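Local coordinates for protein organophosphorus hydrolase (PDB 4LE6) that probably hydrolyses organophosphate triesters, as a phosphotriesterase of the metallo-beta-lactamase superfamily that carries two zinc ions in its active site, at residues Ala253-Val261 and Val303-Trp312. Numbering follows the deposited sequence.
Sequences AVQFAKPEV and VRKEAQGYAW
Phe256 lays one face of its ring against the CB of Trp312, which sits 3.7 Å from the ring centroid, a CH-pi contact made off centre, toward the rim. Trp312 has CG anti to its backbone N (chi1 174°), which carries the indole away past the phenyl rim at a slant; its five-membered ring is tilted 23° from the phenyl plane and displaced, with little stacking, though Trp312 CE3 comes to 3.6 Å from Phe256 CZ. Val303 CG2 and Tyr310 CB lie at the phenyl edge. The backbone adds one hydrogen bond, Tyr310 N to Phe256 O at 2.8 Å, in which the donor stands well above the carbonyl plane. That same oxygen lies at the edge of the tyrosine ring, as does Pro259 CG, 4.0 Å from Tyr310 CD1. Gly309, with no side chain, brings its CA to 3.7 Å from Phe256 O, and a water links Ala257 O to Gln308 O. Leu280 of helix 269-286 and Leu249 also touch Phe256, whose side chain is about 9 Å from that of zinc ligand His294. The contact thus joins the loop leaving helix 252-255 to the hairpin of strands 300-305 and 310-314, at one sheet edge of the metallo-beta-lactamase sandwich.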
loop_
_atom_site.group_PDB
_atom_site.type_symbol
_atom_site.label_atom_id
_atom_site.label_comp_id
_atom_site.label_asym_id
_atom_site.label_seq_id
_atom_site.Cartn_x
_atom_site.Cartn_y
_atom_site.Cartn_z
ATOM N N ALA A 253 7.860 -9.373 -7.661
ATOM C CA ALA A 253 6.986 -10.443 -8.135
ATOM C C ALA A 253 7.776 -11.654 -8.564
ATOM O O ALA A 253 7.209 -12.726 -8.714
ATOM C CB ALA A 253 6.109 -9.975 -9.286
ATOM N N VAL A 254 9.085 -11.491 -8.748
ATOM C CA VAL A 254 9.921 -12.566 -9.286
ATOM C C VAL A 254 10.990 -13.016 -8.301
ATOM O O VAL A 254 11.190 -14.213 -8.123
ATOM C CB VAL A 254 10.617 -12.123 -10.589
ATOM C CG1 VAL A 254 11.583 -13.184 -11.105
ATOM C CG2 VAL A 254 9.603 -11.782 -11.649
ATOM N N GLN A 255 11.676 -12.060 -7.675
ATOM C CA GLN A 255 12.929 -12.349 -6.986
ATOM C C GLN A 255 12.785 -12.722 -5.509
ATOM O O GLN A 255 13.753 -13.145 -4.889
ATOM C CB GLN A 255 13.892 -11.165 -7.129
ATOM C CG GLN A 255 14.365 -10.929 -8.570
ATOM C CD GLN A 255 15.304 -9.742 -8.679
ATOM O OE1 GLN A 255 14.886 -8.601 -8.526
ATOM N NE2 GLN A 255 16.579 -10.007 -8.915
ATOM N N PHE A 256 11.601 -12.541 -4.931
ATOM C CA PHE A 256 11.314 -13.169 -3.648
ATOM C C PHE A 256 11.071 -14.647 -3.898
ATOM O O PHE A 256 11.736 -15.504 -3.297
ATOM C CB PHE A 256 10.115 -12.520 -2.968
ATOM C CG PHE A 256 10.435 -11.201 -2.307
ATOM C CD1 PHE A 256 11.046 -11.166 -1.069
ATOM C CD2 PHE A 256 10.105 -10.001 -2.917
ATOM C CE1 PHE A 256 11.330 -9.946 -0.445
ATOM C CE2 PHE A 256 10.388 -8.785 -2.302
ATOM C CZ PHE A 256 11.003 -8.757 -1.068
ATOM N N ALA A 257 10.157 -14.957 -4.815
ATOM C CA ALA A 257 9.873 -16.359 -5.131
ATOM C C ALA A 257 11.099 -17.079 -5.715
ATOM O O ALA A 257 11.341 -18.252 -5.420
ATOM C CB ALA A 257 8.701 -16.462 -6.083
ATOM N N LYS A 258 11.867 -16.379 -6.548
ATOM C CA LYS A 258 13.033 -16.970 -7.213
ATOM C C LYS A 258 14.248 -16.039 -7.123
ATOM O O LYS A 258 14.591 -15.345 -8.085
ATOM C CB LYS A 258 12.676 -17.304 -8.660
ATOM C CG LYS A 258 11.493 -18.269 -8.735
ATOM C CD LYS A 258 11.416 -19.017 -10.057
ATOM C CE LYS A 258 10.225 -19.986 -10.072
ATOM N NZ LYS A 258 9.946 -20.540 -11.429
ATOM N N PRO A 259 14.890 -16.014 -5.943
ATOM C CA PRO A 259 16.037 -15.125 -5.715
ATOM C C PRO A 259 17.171 -15.427 -6.683
ATOM O O PRO A 259 18.017 -14.559 -6.879
ATOM C CB PRO A 259 16.464 -15.445 -4.287
ATOM C CG PRO A 259 15.243 -16.006 -3.633
ATOM C CD PRO A 259 14.532 -16.770 -4.731
ATOM N N GLU A 260 17.156 -16.604 -7.316
ATOM C CA GLU A 260 18.227 -16.961 -8.254
ATOM C C GLU A 260 18.182 -16.054 -9.485
ATOM O O GLU A 260 19.175 -15.916 -10.194
ATOM C CB GLU A 260 18.159 -18.440 -8.701
ATOM C CG GLU A 260 16.904 -18.820 -9.497
ATOM C CD GLU A 260 15.780 -19.322 -8.616
ATOM O OE1 GLU A 260 15.688 -18.879 -7.451
ATOM O OE2 GLU A 260 14.987 -20.169 -9.089
ATOM N N VAL A 261 17.026 -15.442 -9.740
ATOM C CA VAL A 261 16.866 -14.578 -10.911
ATOM C C VAL A 261 17.701 -13.305 -10.738
ATOM O O VAL A 261 17.685 -12.692 -9.674
ATOM C CB VAL A 261 15.371 -14.251 -11.167
ATOM C CG1 VAL A 261 15.206 -13.178 -12.246
ATOM C CG2 VAL A 261 14.618 -15.518 -11.587
ATOM N N VAL A 303 9.784 -9.893 5.222
ATOM C CA VAL A 303 10.057 -11.038 4.368
ATOM C C VAL A 303 9.659 -12.307 5.099
ATOM O O VAL A 303 10.057 -12.511 6.247
ATOM C CB VAL A 303 11.566 -11.149 4.064
ATOM C CG1 VAL A 303 11.832 -12.310 3.106
ATOM C CG2 VAL A 303 12.075 -9.862 3.484
ATOM N N ARG A 304 8.906 -13.164 4.415
ATOM C CA ARG A 304 8.476 -14.439 4.957
ATOM C C ARG A 304 9.123 -15.548 4.148
ATOM O O ARG A 304 9.206 -15.472 2.917
ATOM C CB ARG A 304 6.953 -14.560 4.861
ATOM C CG ARG A 304 6.379 -15.901 5.305
ATOM C CD ARG A 304 4.835 -15.912 5.228
ATOM N NE ARG A 304 4.356 -16.049 3.852
ATOM C CZ ARG A 304 3.469 -15.255 3.251
ATOM N NH1 ARG A 304 2.903 -14.238 3.876
ATOM N NH2 ARG A 304 3.142 -15.500 1.995
ATOM N N LYS A 305 9.578 -16.584 4.839
ATOM C CA LYS A 305 10.132 -17.730 4.157
ATOM C C LYS A 305 8.994 -18.642 3.698
ATOM O O LYS A 305 8.074 -18.924 4.456
ATOM C CB LYS A 305 11.082 -18.499 5.070
ATOM C CG LYS A 305 11.854 -19.575 4.328
ATOM C CD LYS A 305 12.713 -20.421 5.250
ATOM C CE LYS A 305 13.472 -21.466 4.462
ATOM N NZ LYS A 305 12.537 -22.396 3.763
ATOM N N GLU A 306 9.055 -19.075 2.441
ATOM C CA GLU A 306 8.103 -20.031 1.888
ATOM C C GLU A 306 8.801 -21.384 1.766
ATOM O O GLU A 306 9.995 -21.474 2.017
ATOM C CB GLU A 306 7.634 -19.561 0.519
ATOM C CG GLU A 306 6.770 -18.306 0.558
ATOM C CD GLU A 306 5.368 -18.574 1.079
ATOM O OE1 GLU A 306 4.773 -19.620 0.730
ATOM O OE2 GLU A 306 4.853 -17.740 1.852
ATOM N N ALA A 307 8.069 -22.430 1.390
ATOM C CA ALA A 307 8.674 -23.742 1.167
ATOM C C ALA A 307 9.833 -23.595 0.192
ATOM O O ALA A 307 10.910 -24.139 0.406
ATOM C CB ALA A 307 7.636 -24.719 0.617
ATOM N N GLN A 308 9.600 -22.837 -0.876
ATOM C CA GLN A 308 10.663 -22.460 -1.802
ATOM C C GLN A 308 10.695 -20.937 -1.897
ATOM O O GLN A 308 9.657 -20.301 -2.061
ATOM C CB GLN A 308 10.428 -23.072 -3.185
ATOM C CG GLN A 308 11.703 -23.589 -3.844
ATOM C CD GLN A 308 11.626 -23.647 -5.365
ATOM O OE1 GLN A 308 10.969 -22.821 -6.004
ATOM N NE2 GLN A 308 12.314 -24.622 -5.953
ATOM N N GLY A 309 11.879 -20.348 -1.771
ATOM C CA GLY A 309 12.014 -18.909 -1.885
ATOM C C GLY A 309 11.287 -18.190 -0.763
ATOM O O GLY A 309 11.123 -18.739 0.333
ATOM N N TYR A 310 10.829 -16.973 -1.050
ATOM C CA TYR A 310 10.338 -16.056 -0.029
ATOM C C TYR A 310 9.095 -15.329 -0.516
ATOM O O TYR A 310 8.712 -15.466 -1.673
ATOM C CB TYR A 310 11.428 -15.026 0.331
ATOM C CG TYR A 310 12.672 -15.678 0.903
ATOM C CD1 TYR A 310 13.664 -16.177 0.067
ATOM C CD2 TYR A 310 12.838 -15.825 2.272
ATOM C CE1 TYR A 310 14.802 -16.806 0.587
ATOM C CE2 TYR A 310 13.975 -16.460 2.798
ATOM C CZ TYR A 310 14.940 -16.949 1.945
ATOM O OH TYR A 310 16.061 -17.568 2.442
ATOM N N ALA A 311 8.476 -14.564 0.379
ATOM C CA ALA A 311 7.351 -13.708 0.029
ATOM C C ALA A 311 7.535 -12.360 0.716
ATOM O O ALA A 311 8.109 -12.286 1.804
ATOM C CB ALA A 311 6.036 -14.342 0.446
ATOM N N TRP A 312 7.056 -11.306 0.063
ATOM C CA TRP A 312 7.081 -9.942 0.591
ATOM C C TRP A 312 5.720 -9.650 1.202
ATOM O O TRP A 312 4.705 -9.946 0.584
ATOM C CB TRP A 312 7.328 -8.981 -0.561
ATOM C CG TRP A 312 7.244 -7.525 -0.225
ATOM C CD1 TRP A 312 6.405 -6.599 -0.784
ATOM C CD2 TRP A 312 8.066 -6.807 0.709
ATOM N NE1 TRP A 312 6.642 -5.352 -0.229
ATOM C CE2 TRP A 312 7.654 -5.459 0.686
ATOM C CE3 TRP A 312 9.101 -7.176 1.573
ATOM C CZ2 TRP A 312 8.243 -4.483 1.491
ATOM C CZ3 TRP A 312 9.684 -6.194 2.378
ATOM C CH2 TRP A 312 9.252 -4.875 2.324
HETATM O O HOH W 1 13.034 -20.495 -5.422
HETATM O O HOH W 2 8.818 -19.822 -4.509
HETATM O O HOH W 3 13.717 -21.592 -7.417
#